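Local coordinates for fusion DH (PDB 6K97), which probably catalyses the removal of water from carrier-bound polyketide intermediates, as an engineered fusion of the two halves of a split dehydratase domain from cremimycin biosynthesis, at residues H59-D64 with G214-G219; S127-S132 with W140-D145; L273-A278 with R325-A330; F248-A253 with V282-S287. All blocks are in the same frame, centred on the assembly; numbering follows the deposited sequence.

Contact 1 (H59-D64 with G214-G219). With SO4 (sulfate ion), chain C.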
loop_
_atom_site.group_PDB
_atom_site.type_symbol
_atom_site.label_atom_id
_atom_site.label_comp_id
_atom_site.label_asym_id
_atom_site.label_seq_id
_atom_site.Cartn_x
_atom_site.Cartn_y
_atom_site.Cartn_z
ATOM N N HIS A 59 6.865 -5.465 20.961
ATOM C CA HIS A 59 8.203 -4.864 20.875
ATOM C C HIS A 59 8.604 -4.275 22.216
ATOM O O HIS A 59 8.835 -3.077 22.325
ATOM C CB HIS A 59 8.272 -3.762 19.796
ATOM C CG HIS A 59 8.317 -4.270 18.390
ATOM N ND1 HIS A 59 7.267 -4.107 17.507
ATOM C CD2 HIS A 59 9.291 -4.911 17.697
ATOM C CE1 HIS A 59 7.588 -4.636 16.336
ATOM N NE2 HIS A 59 8.814 -5.126 16.425
ATOM N N PRO A 60 8.734 -5.123 23.240
ATOM C CA PRO A 60 8.944 -4.553 24.581
ATOM C C PRO A 60 10.244 -3.759 24.741
ATOM O O PRO A 60 10.333 -2.903 25.610
ATOM C CB PRO A 60 8.934 -5.786 25.511
ATOM C CG PRO A 60 8.483 -6.938 24.674
ATOM C CD PRO A 60 8.746 -6.598 23.248
ATOM N N TRP A 61 11.234 -4.013 23.908
ATOM C CA TRP A 61 12.440 -3.171 23.928
ATOM C C TRP A 61 12.155 -1.667 23.776
ATOM O O TRP A 61 12.856 -0.840 24.392
ATOM C CB TRP A 61 13.438 -3.595 22.872
ATOM C CG TRP A 61 12.964 -3.485 21.492
ATOM C CD1 TRP A 61 12.080 -4.313 20.864
ATOM C CD2 TRP A 61 13.384 -2.539 20.515
ATOM N NE1 TRP A 61 11.933 -3.940 19.545
ATOM C CE2 TRP A 61 12.705 -2.844 19.309
ATOM C CE3 TRP A 61 14.264 -1.467 20.539
ATOM C CZ2 TRP A 61 12.841 -2.104 18.164
ATOM C CZ3 TRP A 61 14.433 -0.732 19.372
ATOM C CH2 TRP A 61 13.718 -1.046 18.204
ATOM N N LEU A 62 11.121 -1.319 23.006
ATOM C CA LEU A 62 10.787 0.086 22.828
ATOM C C LEU A 62 10.339 0.749 24.146
ATOM O O LEU A 62 10.401 1.966 24.282
ATOM C CB LEU A 62 9.745 0.276 21.707
ATOM C CG LEU A 62 10.317 -0.105 20.359
ATOM C CD1 LEU A 62 9.281 -0.033 19.243
ATOM C CD2 LEU A 62 11.486 0.779 20.023
ATOM N N ALA A 63 9.892 -0.038 25.108
ATOM C CA ALA A 63 9.539 0.515 26.426
ATOM C C ALA A 63 10.750 1.138 27.077
ATOM O O ALA A 63 10.600 2.028 27.864
ATOM C CB ALA A 63 8.932 -0.549 27.350
ATOM N N ASP A 64 11.959 0.721 26.718
ATOM C CA ASP A 64 13.153 1.329 27.338
ATOM C C ASP A 64 13.510 2.728 26.780
ATOM O O ASP A 64 14.542 3.305 27.198
ATOM C CB ASP A 64 14.366 0.393 27.231
ATOM C CG ASP A 64 14.228 -0.856 28.085
ATOM O OD1 ASP A 64 13.362 -0.832 28.984
ATOM O OD2 ASP A 64 14.965 -1.871 27.830
ATOM N N GLY A 214 15.812 2.777 29.586
ATOM C CA GLY A 214 15.950 1.435 30.108
ATOM C C GLY A 214 17.128 0.705 29.464
ATOM O O GLY A 214 17.896 1.269 28.682
ATOM N N GLU A 215 17.253 -0.568 29.799
ATOM C CA GLU A 215 18.451 -1.318 29.553
ATOM C C GLU A 215 18.822 -1.377 28.078
ATOM O O GLU A 215 20.005 -1.233 27.712
ATOM C CB GLU A 215 18.360 -2.698 30.196
ATOM C CG GLU A 215 19.755 -3.285 30.377
ATOM C CD GLU A 215 19.764 -4.644 31.055
ATOM O OE1 GLU A 215 18.702 -5.059 31.624
ATOM O OE2 GLU A 215 20.849 -5.274 30.989
ATOM N N THR A 216 17.833 -1.555 27.222
ATOM C CA THR A 216 18.139 -1.660 25.799
ATOM C C THR A 216 18.754 -0.409 25.193
ATOM O O THR A 216 19.483 -0.490 24.184
ATOM C CB THR A 216 16.898 -1.952 24.948
ATOM O OG1 THR A 216 16.216 -3.099 25.453
ATOM C CG2 THR A 216 17.349 -2.237 23.510
ATOM N N PHE A 217 18.395 0.748 25.759
ATOM C CA PHE A 217 18.866 2.022 25.259
ATOM C C PHE A 217 20.002 2.585 26.054
ATOM O O PHE A 217 20.390 3.686 25.824
ATOM C CB PHE A 217 17.724 3.031 25.154
ATOM C CG PHE A 217 16.841 2.783 23.982
ATOM C CD1 PHE A 217 15.905 1.756 24.014
ATOM C CD2 PHE A 217 16.977 3.518 22.829
ATOM C CE1 PHE A 217 15.115 1.483 22.929
ATOM C CE2 PHE A 217 16.202 3.240 21.727
ATOM C CZ PHE A 217 15.258 2.216 21.784
ATOM N N ARG A 218 20.601 1.816 26.940
ATOM C CA ARG A 218 21.800 2.296 27.639
ATOM C C ARG A 218 22.983 1.611 26.964
ATOM O O ARG A 218 23.685 0.827 27.576
ATOM C CB ARG A 218 21.755 1.959 29.116
ATOM C CG ARG A 218 20.767 2.780 29.894
ATOM C CD ARG A 218 21.165 2.896 31.355
ATOM N NE ARG A 218 21.095 1.586 31.988
ATOM C CZ ARG A 218 19.988 1.040 32.502
ATOM N NH1 ARG A 218 18.800 1.641 32.442
ATOM N NH2 ARG A 218 20.043 -0.169 33.037
ATOM N N GLY A 219 23.195 1.933 25.697
ATOM C CA GLY A 219 24.195 1.271 24.869
ATOM C C GLY A 219 25.544 1.940 24.789
ATOM O O GLY A 219 26.471 1.365 24.274
HETATM S S SO4 C . 16.132 -0.872 33.579
HETATM O O1 SO4 C . 15.667 -1.251 32.207
HETATM O O2 SO4 C . 16.378 0.589 33.653
HETATM O O3 SO4 C . 15.060 -1.191 34.561
HETATM O O4 SO4 C . 17.388 -1.595 33.968
#
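Two connecting loops, one from each half of the engineered double-hotdog fusion, meet around a single aspartate. G214 N donates to the main-chain oxygen D64 O over 2.8 Å, on a lone pair in the carbonyl plane. The D64 side chain, its CG beside the backbone N and anti to the carbonyl carbon, brings the carboxylate to the short 3-10 turn at 215-216. There OD2 is gripped twice by one residue: T216 N reaches D64 OD2 at 2.9 Å, nearly straight at 169° but from above the carboxylate plane, while T216 OG1 donates to the anti lone pair of D64 OD2 at 3.0 Å. Two donors on one oxygen should limit rotation of the carboxylate. Beside the aspartate, W61 and F217 meet: the carbonyl oxygen of W61 lies in the plane of the F217 ring, 3.6 Å from F217 CE1, and the two aromatic side chains cross obliquely, W61 CE3 coming within 3.9 Å of F217 CE1. A sulfate, probably from the crystallisation liquor, accepts hydrogen bonds from E215 N and from R218 NH1 and NH2; R218 NH1 also bonds Y213 O. Further in, the H251 ring meets W61 edge-to-face, H65 adjoins F217, and helix 252-266 packs against these residues, with P252 against W61, A253 against T216 and F217, and D256 against F217.

Contact 2 (S127-S132 with W140-D145)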
loop_
_atom_site.group_PDB
_atom_site.type_symbol
_atom_site.label_atom_id
_atom_site.label_comp_id
_atom_site.label_asym_id
_atom_site.label_seq_id
_atom_site.Cartn_x
_atom_site.Cartn_y
_atom_site.Cartn_z
ATOM N N SER A 127 10.449 11.987 -2.538
ATOM C CA SER A 127 9.905 12.393 -1.259
ATOM C C SER A 127 9.669 11.127 -0.393
ATOM O O SER A 127 9.493 10.011 -0.894
ATOM C CB SER A 127 8.594 13.077 -1.472
ATOM O OG SER A 127 7.647 12.062 -1.781
ATOM N N LEU A 128 9.659 11.314 0.895
ATOM C CA LEU A 128 9.431 10.226 1.838
ATOM C C LEU A 128 8.580 10.778 3.001
ATOM O O LEU A 128 8.843 11.867 3.452
ATOM C CB LEU A 128 10.760 9.682 2.377
ATOM C CG LEU A 128 10.643 8.567 3.414
ATOM C CD1 LEU A 128 11.709 7.508 3.233
ATOM C CD2 LEU A 128 10.678 9.095 4.837
ATOM N N THR A 129 7.605 10.015 3.466
ATOM C CA THR A 129 6.806 10.355 4.647
ATOM C C THR A 129 6.525 9.147 5.533
ATOM O O THR A 129 6.339 8.056 5.023
ATOM C CB THR A 129 5.429 10.889 4.216
ATOM O OG1 THR A 129 5.641 11.809 3.156
ATOM C CG2 THR A 129 4.737 11.577 5.322
ATOM N N ILE A 130 6.449 9.380 6.843
ATOM C CA ILE A 130 6.132 8.334 7.827
ATOM C C ILE A 130 4.988 8.800 8.714
ATOM O O ILE A 130 4.966 9.938 9.239
ATOM C CB ILE A 130 7.323 8.003 8.703
ATOM C CG1 ILE A 130 8.568 7.673 7.848
ATOM C CG2 ILE A 130 6.989 6.831 9.591
ATOM C CD1 ILE A 130 9.861 7.491 8.629
ATOM N N ARG A 131 3.997 7.951 8.814
ATOM C CA ARG A 131 2.730 8.313 9.412
ATOM C C ARG A 131 2.114 7.089 10.086
ATOM O O ARG A 131 2.492 5.953 9.782
ATOM C CB ARG A 131 1.767 8.846 8.363
ATOM C CG ARG A 131 1.281 7.728 7.430
ATOM C CD ARG A 131 0.298 8.153 6.385
ATOM N NE ARG A 131 -0.136 6.986 5.627
ATOM C CZ ARG A 131 -1.102 7.007 4.687
ATOM N NH1 ARG A 131 -1.407 5.884 4.053
ATOM N NH2 ARG A 131 -1.777 8.124 4.386
ATOM N N SER A 132 1.203 7.330 11.020
ATOM C CA SER A 132 0.532 6.241 11.730
ATOM C C SER A 132 -0.819 6.701 12.234
ATOM O O SER A 132 -1.167 7.906 12.180
ATOM C CB SER A 132 1.343 5.752 12.940
ATOM O OG SER A 132 1.309 6.680 14.024
ATOM N N TRP A 140 -4.669 9.918 10.023
ATOM C CA TRP A 140 -3.248 9.687 9.994
ATOM C C TRP A 140 -2.543 10.806 10.687
ATOM O O TRP A 140 -2.971 11.918 10.567
ATOM C CB TRP A 140 -2.745 9.634 8.564
ATOM C CG TRP A 140 -3.195 8.443 7.835
ATOM C CD1 TRP A 140 -4.157 8.392 6.852
ATOM C CD2 TRP A 140 -2.729 7.107 8.016
ATOM N NE1 TRP A 140 -4.285 7.102 6.392
ATOM C CE2 TRP A 140 -3.427 6.293 7.087
ATOM C CE3 TRP A 140 -1.789 6.517 8.865
ATOM C CZ2 TRP A 140 -3.244 4.923 7.012
ATOM C CZ3 TRP A 140 -1.574 5.149 8.770
ATOM C CH2 TRP A 140 -2.312 4.358 7.831
ATOM N N VAL A 141 -1.485 10.485 11.436
ATOM C CA VAL A 141 -0.622 11.472 12.035
ATOM C C VAL A 141 0.735 11.329 11.384
ATOM O O VAL A 141 1.258 10.236 11.309
ATOM C CB VAL A 141 -0.474 11.238 13.534
ATOM C CG1 VAL A 141 0.442 12.282 14.145
ATOM C CG2 VAL A 141 -1.851 11.238 14.196
ATOM N N GLU A 142 1.280 12.441 10.908
ATOM C CA GLU A 142 2.578 12.478 10.261
ATOM C C GLU A 142 3.678 12.653 11.323
ATOM O O GLU A 142 3.630 13.601 12.090
ATOM C CB GLU A 142 2.640 13.616 9.231
ATOM C CG GLU A 142 3.972 13.606 8.463
ATOM C CD GLU A 142 4.064 14.606 7.293
ATOM O OE1 GLU A 142 3.389 14.393 6.260
ATOM O OE2 GLU A 142 4.843 15.588 7.406
ATOM N N HIS A 143 4.610 11.694 11.394
ATOM C CA HIS A 143 5.717 11.752 12.331
ATOM C C HIS A 143 7.021 12.220 11.679
ATOM O O HIS A 143 7.876 12.809 12.320
ATOM C CB HIS A 143 5.936 10.363 12.953
ATOM C CG HIS A 143 4.705 9.779 13.572
ATOM N ND1 HIS A 143 4.046 10.385 14.613
ATOM C CD2 HIS A 143 3.977 8.674 13.253
ATOM C CE1 HIS A 143 2.976 9.669 14.925
ATOM N NE2 HIS A 143 2.906 8.630 14.103
ATOM N N ALA A 144 7.182 11.967 10.385
ATOM C CA ALA A 144 8.402 12.383 9.715
ATOM C C ALA A 144 8.201 12.545 8.267
ATOM O O ALA A 144 7.340 11.884 7.656
ATOM C CB ALA A 144 9.507 11.378 9.950
ATOM N N ASP A 145 8.990 13.440 7.686
ATOM C CA ASP A 145 9.109 13.466 6.228
ATOM C C ASP A 145 10.473 13.955 5.779
ATOM O O ASP A 145 11.279 14.453 6.587
ATOM C CB ASP A 145 7.956 14.251 5.598
ATOM C CG ASP A 145 7.903 15.647 5.999
ATOM O OD1 ASP A 145 8.830 16.157 6.650
ATOM O OD2 ASP A 145 6.897 16.252 5.654
#
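Main-chain hydrogen bonds tie strand 126-134 to strand 141-149 in the N-terminal hotdog part of the fusion. S132 and V141 form a hydrogen-bonded pair, with V141 N donating nearly along the C=O axis of S132. The register then slips by one residue: I130 O accepts from H143 N at 2.8 Å and from A144 N at 3.2 Å, so that H143 and A144 both face I130. A side-chain bond spans the same strands, S132 OG meeting H143 NE2 at the ring edge over a short 2.5 Å; H143 ND1 is held in turn by T101 O. Stacking pairs R131 with W140. R131 leaves the backbone in the crowded position between N and carbonyl carbon (chi1 71°), then runs extended to NE, laying its guanidinium flat on the indole with planes 3° apart. R131 CZ sits 3.6 Å from the centroid of the W140 five-membered ring, a face-on cation-pi geometry. The polar end also reaches the second subunit, where E42 O accepts from R131 NH1, and P44 of that subunit packs on R131. An alanine in place of W140 would remove the flat surface under the guanidinium and would probably leave R131 less firmly oriented toward that subunit. Apolar contact is slighter, I130 CD1 approaching A144 CB at 4.1 Å, with helix 75-88 packing on I130. The whole is an antiparallel beta hairpin with a classic bulge, lying against the helix that a hotdog sheet wraps.

Contact 3 (L273-A278 with R325-A330)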
loop_
_atom_site.group_PDB
_atom_site.type_symbol
_atom_site.label_atom_id
_atom_site.label_comp_id
_atom_site.label_asym_id
_atom_site.label_seq_id
_atom_site.Cartn_x
_atom_site.Cartn_y
_atom_site.Cartn_z
ATOM N N LEU A 273 14.679 19.649 27.952
ATOM C CA LEU A 273 14.960 18.500 27.143
ATOM C C LEU A 273 15.202 18.926 25.773
ATOM O O LEU A 273 14.628 19.893 25.300
ATOM C CB LEU A 273 13.782 17.553 27.080
ATOM C CG LEU A 273 13.355 16.960 28.407
ATOM C CD1 LEU A 273 11.894 16.553 28.334
ATOM C CD2 LEU A 273 14.246 15.794 28.774
ATOM N N PHE A 274 16.027 18.124 25.125
ATOM C CA PHE A 274 16.530 18.353 23.785
ATOM C C PHE A 274 16.477 17.034 23.101
ATOM O O PHE A 274 17.016 16.062 23.613
ATOM C CB PHE A 274 17.963 18.856 23.837
ATOM C CG PHE A 274 18.077 20.357 24.046
ATOM C CD1 PHE A 274 18.130 20.898 25.324
ATOM C CD2 PHE A 274 18.140 21.228 22.950
ATOM C CE1 PHE A 274 18.255 22.268 25.526
ATOM C CE2 PHE A 274 18.253 22.611 23.141
ATOM C CZ PHE A 274 18.301 23.133 24.442
ATOM N N LEU A 275 15.773 16.979 21.985
ATOM C CA LEU A 275 15.637 15.771 21.167
ATOM C C LEU A 275 16.023 16.042 19.714
ATOM O O LEU A 275 15.959 17.193 19.258
ATOM C CB LEU A 275 14.177 15.317 21.152
ATOM C CG LEU A 275 13.558 14.854 22.466
ATOM C CD1 LEU A 275 12.085 14.498 22.262
ATOM C CD2 LEU A 275 14.342 13.683 23.050
ATOM N N PRO A 276 16.367 14.978 18.969
ATOM C CA PRO A 276 16.607 15.122 17.549
ATOM C C PRO A 276 15.361 15.540 16.851
ATOM O O PRO A 276 14.300 15.065 17.204
ATOM C CB PRO A 276 17.023 13.712 17.101
ATOM C CG PRO A 276 17.636 13.101 18.330
ATOM C CD PRO A 276 16.783 13.646 19.466
ATOM N N PHE A 277 15.470 16.472 15.908
ATOM C CA PHE A 277 14.324 16.809 15.035
ATOM C C PHE A 277 14.707 16.816 13.563
ATOM O O PHE A 277 13.834 16.892 12.766
ATOM C CB PHE A 277 13.649 18.129 15.361
ATOM C CG PHE A 277 14.390 19.349 14.902
ATOM C CD1 PHE A 277 15.438 19.892 15.675
ATOM C CD2 PHE A 277 14.026 20.028 13.748
ATOM C CE1 PHE A 277 16.095 21.045 15.276
ATOM C CE2 PHE A 277 14.690 21.217 13.364
ATOM C CZ PHE A 277 15.732 21.690 14.096
ATOM N N ALA A 278 15.990 16.890 13.214
ATOM C CA ALA A 278 16.356 16.982 11.785
ATOM C C ALA A 278 17.690 16.300 11.563
ATOM O O ALA A 278 18.595 16.418 12.376
ATOM C CB ALA A 278 16.402 18.414 11.283
ATOM N N ARG A 325 16.614 19.963 19.374
ATOM C CA ARG A 325 15.823 21.144 19.790
ATOM C C ARG A 325 15.148 20.918 21.148
ATOM O O ARG A 325 14.986 19.800 21.548
ATOM C CB ARG A 325 14.755 21.529 18.751
ATOM C CG ARG A 325 13.711 20.448 18.616
ATOM C CD ARG A 325 12.594 20.673 17.607
ATOM N NE ARG A 325 11.993 21.987 17.747
ATOM C CZ ARG A 325 10.767 22.316 17.359
ATOM N NH1 ARG A 325 9.929 21.426 16.819
ATOM N NH2 ARG A 325 10.360 23.578 17.535
ATOM N N PRO A 326 14.719 21.994 21.803
ATOM C CA PRO A 326 14.064 21.914 23.109
ATOM C C PRO A 326 12.684 21.378 22.941
ATOM O O PRO A 326 12.002 21.776 22.037
ATOM C CB PRO A 326 13.956 23.385 23.570
ATOM C CG PRO A 326 14.780 24.210 22.634
ATOM C CD PRO A 326 14.853 23.410 21.354
ATOM N N VAL A 327 12.279 20.471 23.796
ATOM C CA VAL A 327 10.926 19.946 23.780
ATOM C C VAL A 327 10.329 20.096 25.164
ATOM O O VAL A 327 11.012 19.866 26.162
ATOM C CB VAL A 327 10.942 18.481 23.403
ATOM C CG1 VAL A 327 9.547 17.867 23.554
ATOM C CG2 VAL A 327 11.410 18.361 21.964
ATOM N N SER A 328 9.068 20.456 25.239
ATOM C CA SER A 328 8.431 20.531 26.540
ATOM C C SER A 328 7.871 19.167 26.905
ATOM O O SER A 328 7.151 18.511 26.105
ATOM C CB SER A 328 7.298 21.539 26.555
ATOM O OG SER A 328 6.178 20.962 25.937
ATOM N N SER A 329 8.155 18.753 28.138
ATOM C CA SER A 329 7.600 17.485 28.639
ATOM C C SER A 329 6.057 17.420 28.642
ATOM O O SER A 329 5.477 16.355 28.442
ATOM C CB SER A 329 8.136 17.187 30.024
ATOM O OG SER A 329 7.357 17.830 30.964
ATOM N N ALA A 330 5.416 18.568 28.846
ATOM C CA ALA A 330 3.976 18.668 28.792
ATOM C C ALA A 330 3.408 18.425 27.380
ATOM O O ALA A 330 2.367 17.792 27.255
ATOM C CB ALA A 330 3.515 20.034 29.343
#
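L275 and R325 are bonded to each other in both directions in this antiparallel pairing, R325 N donating to L275 O at 2.8 Å and L275 N to R325 O at 3.0 Å, both in the carbonyl plane. Further along, V327 N reaches L273 O from above its carbonyl plane. Side chains follow the register. The F274 ring lies obliquely by the proline, with P326 CA over one face and F274 CE2 3.9 Å from P326 CG. Among L273, L275 and V327, the methyl contact is L275 CD1 to V327 CG2, also 3.9 Å. R325 CG leaves in the crowded position, and the aliphatic part of R325 crosses the F277 ring obliquely, R325 CG 3.5 Å from F277 CD1. In the next shell, K302 makes a cation-pi contact with F274, and F211 of strand 211-213 packs on L273 and L275. Past the pairing, S328, at the N-cap position of helix 329-334, accepts from Q331 N with its OG. Segments 273-278 and 325-327 run at 121° between their N-to-C directions. F277 and A278 both face A323, and this classic beta bulge belongs to the long antiparallel strands of the C-terminal hotdog part.

Contact 4 (F248-A253 with V282-S287)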
loop_
_atom_site.group_PDB
_atom_site.type_symbol
_atom_site.label_atom_id
_atom_site.label_comp_id
_atom_site.label_asym_id
_atom_site.label_seq_id
_atom_site.Cartn_x
_atom_site.Cartn_y
_atom_site.Cartn_z
ATOM N N PHE A 248 18.633 -5.495 11.513
ATOM C CA PHE A 248 18.314 -4.148 11.102
ATOM C C PHE A 248 19.355 -3.534 10.198
ATOM O O PHE A 248 20.561 -3.916 10.205
ATOM C CB PHE A 248 18.308 -3.239 12.324
ATOM C CG PHE A 248 17.183 -3.453 13.298
ATOM C CD1 PHE A 248 16.036 -2.745 13.180
ATOM C CD2 PHE A 248 17.365 -4.223 14.407
ATOM C CE1 PHE A 248 15.028 -2.852 14.105
ATOM C CE2 PHE A 248 16.355 -4.362 15.367
ATOM C CZ PHE A 248 15.180 -3.664 15.208
ATOM N N HIS A 249 18.954 -2.478 9.498
ATOM C CA HIS A 249 19.965 -1.679 8.783
ATOM C C HIS A 249 20.931 -1.125 9.805
ATOM O O HIS A 249 22.098 -1.455 9.738
ATOM C CB HIS A 249 19.344 -0.654 7.873
ATOM C CG HIS A 249 18.515 -1.313 6.820
ATOM N ND1 HIS A 249 19.080 -1.983 5.758
ATOM C CD2 HIS A 249 17.184 -1.531 6.735
ATOM C CE1 HIS A 249 18.125 -2.476 5.002
ATOM N NE2 HIS A 249 16.972 -2.253 5.597
ATOM N N VAL A 250 20.407 -0.357 10.760
ATOM C CA VAL A 250 21.130 0.005 11.974
ATOM C C VAL A 250 20.168 0.056 13.192
ATOM O O VAL A 250 19.286 0.845 13.245
ATOM C CB VAL A 250 21.801 1.380 11.852
ATOM C CG1 VAL A 250 22.691 1.595 13.051
ATOM C CG2 VAL A 250 22.619 1.496 10.587
ATOM N N HIS A 251 20.405 -0.806 14.157
ATOM C CA HIS A 251 19.572 -1.012 15.289
ATOM C C HIS A 251 19.383 0.377 15.880
ATOM O O HIS A 251 20.342 1.042 16.202
ATOM C CB HIS A 251 20.247 -1.999 16.288
ATOM C CG HIS A 251 19.313 -2.558 17.341
ATOM N ND1 HIS A 251 18.638 -1.764 18.236
ATOM C CD2 HIS A 251 18.958 -3.829 17.648
ATOM C CE1 HIS A 251 17.910 -2.513 19.045
ATOM N NE2 HIS A 251 18.086 -3.773 18.710
ATOM N N PRO A 252 18.128 0.806 16.022
ATOM C CA PRO A 252 17.850 2.115 16.552
ATOM C C PRO A 252 18.477 2.417 17.923
ATOM O O PRO A 252 18.884 3.537 18.142
ATOM C CB PRO A 252 16.345 2.110 16.654
ATOM C CG PRO A 252 15.900 1.231 15.526
ATOM C CD PRO A 252 16.936 0.163 15.464
ATOM N N ALA A 253 18.589 1.424 18.809
ATOM C CA ALA A 253 19.301 1.593 20.110
ATOM C C ALA A 253 20.811 1.874 19.944
ATOM O O ALA A 253 21.408 2.651 20.701
ATOM C CB ALA A 253 19.104 0.366 20.991
ATOM N N VAL A 282 22.292 10.918 5.818
ATOM C CA VAL A 282 22.478 9.630 6.500
ATOM C C VAL A 282 22.751 8.544 5.441
ATOM O O VAL A 282 21.950 8.366 4.543
ATOM C CB VAL A 282 21.248 9.230 7.303
ATOM C CG1 VAL A 282 21.544 8.002 8.088
ATOM C CG2 VAL A 282 20.858 10.331 8.256
ATOM N N ARG A 283 23.923 7.922 5.508
ATOM C CA ARG A 283 24.402 6.973 4.512
ATOM C C ARG A 283 24.935 5.782 5.277
ATOM O O ARG A 283 25.800 5.945 6.111
ATOM C CB ARG A 283 25.526 7.592 3.696
ATOM C CG ARG A 283 25.976 6.698 2.524
ATOM C CD ARG A 283 27.110 7.274 1.669
ATOM N NE ARG A 283 26.589 7.862 0.425
ATOM C CZ ARG A 283 26.163 9.119 0.303
ATOM N NH1 ARG A 283 26.195 9.954 1.345
ATOM N NH2 ARG A 283 25.687 9.539 -0.859
ATOM N N VAL A 284 24.319 4.614 5.095
ATOM C CA VAL A 284 24.763 3.388 5.707
ATOM C C VAL A 284 25.548 2.620 4.673
ATOM O O VAL A 284 25.027 2.422 3.605
ATOM C CB VAL A 284 23.611 2.514 6.092
ATOM C CG1 VAL A 284 24.104 1.204 6.658
ATOM C CG2 VAL A 284 22.796 3.216 7.140
ATOM N N HIS A 285 26.785 2.198 4.984
ATOM C CA HIS A 285 27.609 1.446 4.008
ATOM C C HIS A 285 27.463 -0.075 4.205
ATOM O O HIS A 285 27.668 -0.835 3.278
ATOM C CB HIS A 285 29.094 1.858 4.081
ATOM C CG HIS A 285 29.315 3.339 4.091
ATOM N ND1 HIS A 285 29.460 4.079 2.940
ATOM C CD2 HIS A 285 29.356 4.225 5.114
ATOM C CE1 HIS A 285 29.627 5.352 3.253
ATOM N NE2 HIS A 285 29.538 5.469 4.565
ATOM N N HIS A 286 27.156 -0.532 5.418
ATOM C CA HIS A 286 26.903 -1.970 5.685
ATOM C C HIS A 286 25.852 -2.107 6.799
ATOM O O HIS A 286 25.919 -1.459 7.779
ATOM C CB HIS A 286 28.180 -2.679 6.117
ATOM C CG HIS A 286 29.241 -2.693 5.075
ATOM N ND1 HIS A 286 30.341 -1.854 5.115
ATOM C CD2 HIS A 286 29.354 -3.402 3.937
ATOM C CE1 HIS A 286 31.121 -2.096 4.085
ATOM N NE2 HIS A 286 30.549 -3.034 3.359
ATOM N N SER A 287 24.896 -2.966 6.589
ATOM C CA SER A 287 23.765 -3.161 7.424
ATOM C C SER A 287 24.144 -4.138 8.489
ATOM O O SER A 287 25.103 -4.825 8.330
ATOM C CB SER A 287 22.623 -3.824 6.613
ATOM O OG SER A 287 21.974 -2.865 5.756
#
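Three flat side chains line the approach to helix 252-266, each engaged differently. F248 carries P252 CD over one face, offset toward the rim. H249 is met at its edge, where H249 ND1 and S287 OG form a hydrogen bond of 3.0 Å at 158°. H251, at the N-cap position, accepts from A253 N at its ND1 edge over 3.2 Å, the donor lying within 2° of the ring plane. The S287 hydroxyl is beside its own backbone N (chi1 -77°), and H249 CG likewise, so that the hydroxyl meets the near flank of the ring, at ND1. Their backbones also approach, S287 CA making a CH...O contact with H249 O at 3.3 Å. Next to this polar pair, V250 and V284 slide past each other in opposite directions, V250 CG2 touching V284 CG2 at 3.9 Å. The other ring nitrogen of H249, NE2, bonds H84 ND1 of helix 75-88, and E80 of that helix accepts from the backbone N-H of H249 and of V250. An alanine in place of H249 would lose both imidazole bonds and would probably loosen the S287 loop from this helix approach. Both segments belong to the C-terminal hotdog part, although H84 and E80 come from the other half of the fusion. The arrangement is that of an N-capped helix entry, fastened to the end of strand 273-284 in the hotdog sheet.

In the fold
Contact 2 lies in the N-terminal hotdog part, contacts 3 and 4 in the C-terminal one, and contact 1 bridges the two across the engineered fusion. Along the chain, contact 2 is nested inside the loop closed by contact 1; contacts 3 and 4 follow, their segments alternating, and both use strand 273-284. They nevertheless sit on opposite sides of the chain's centre, their centres about 23 Å apart. Contacts 1 and 4 do touch, at the start of helix 252-266, with centres about 18 Å apart. Contact 2 stays separate from contact 3, their nearest atoms about 7 Å apart. Sheet pairing thus builds each hotdog, while contact 1 joins the two parts in this construct. Dehydratases of this family generally form their active site between two such hotdogs.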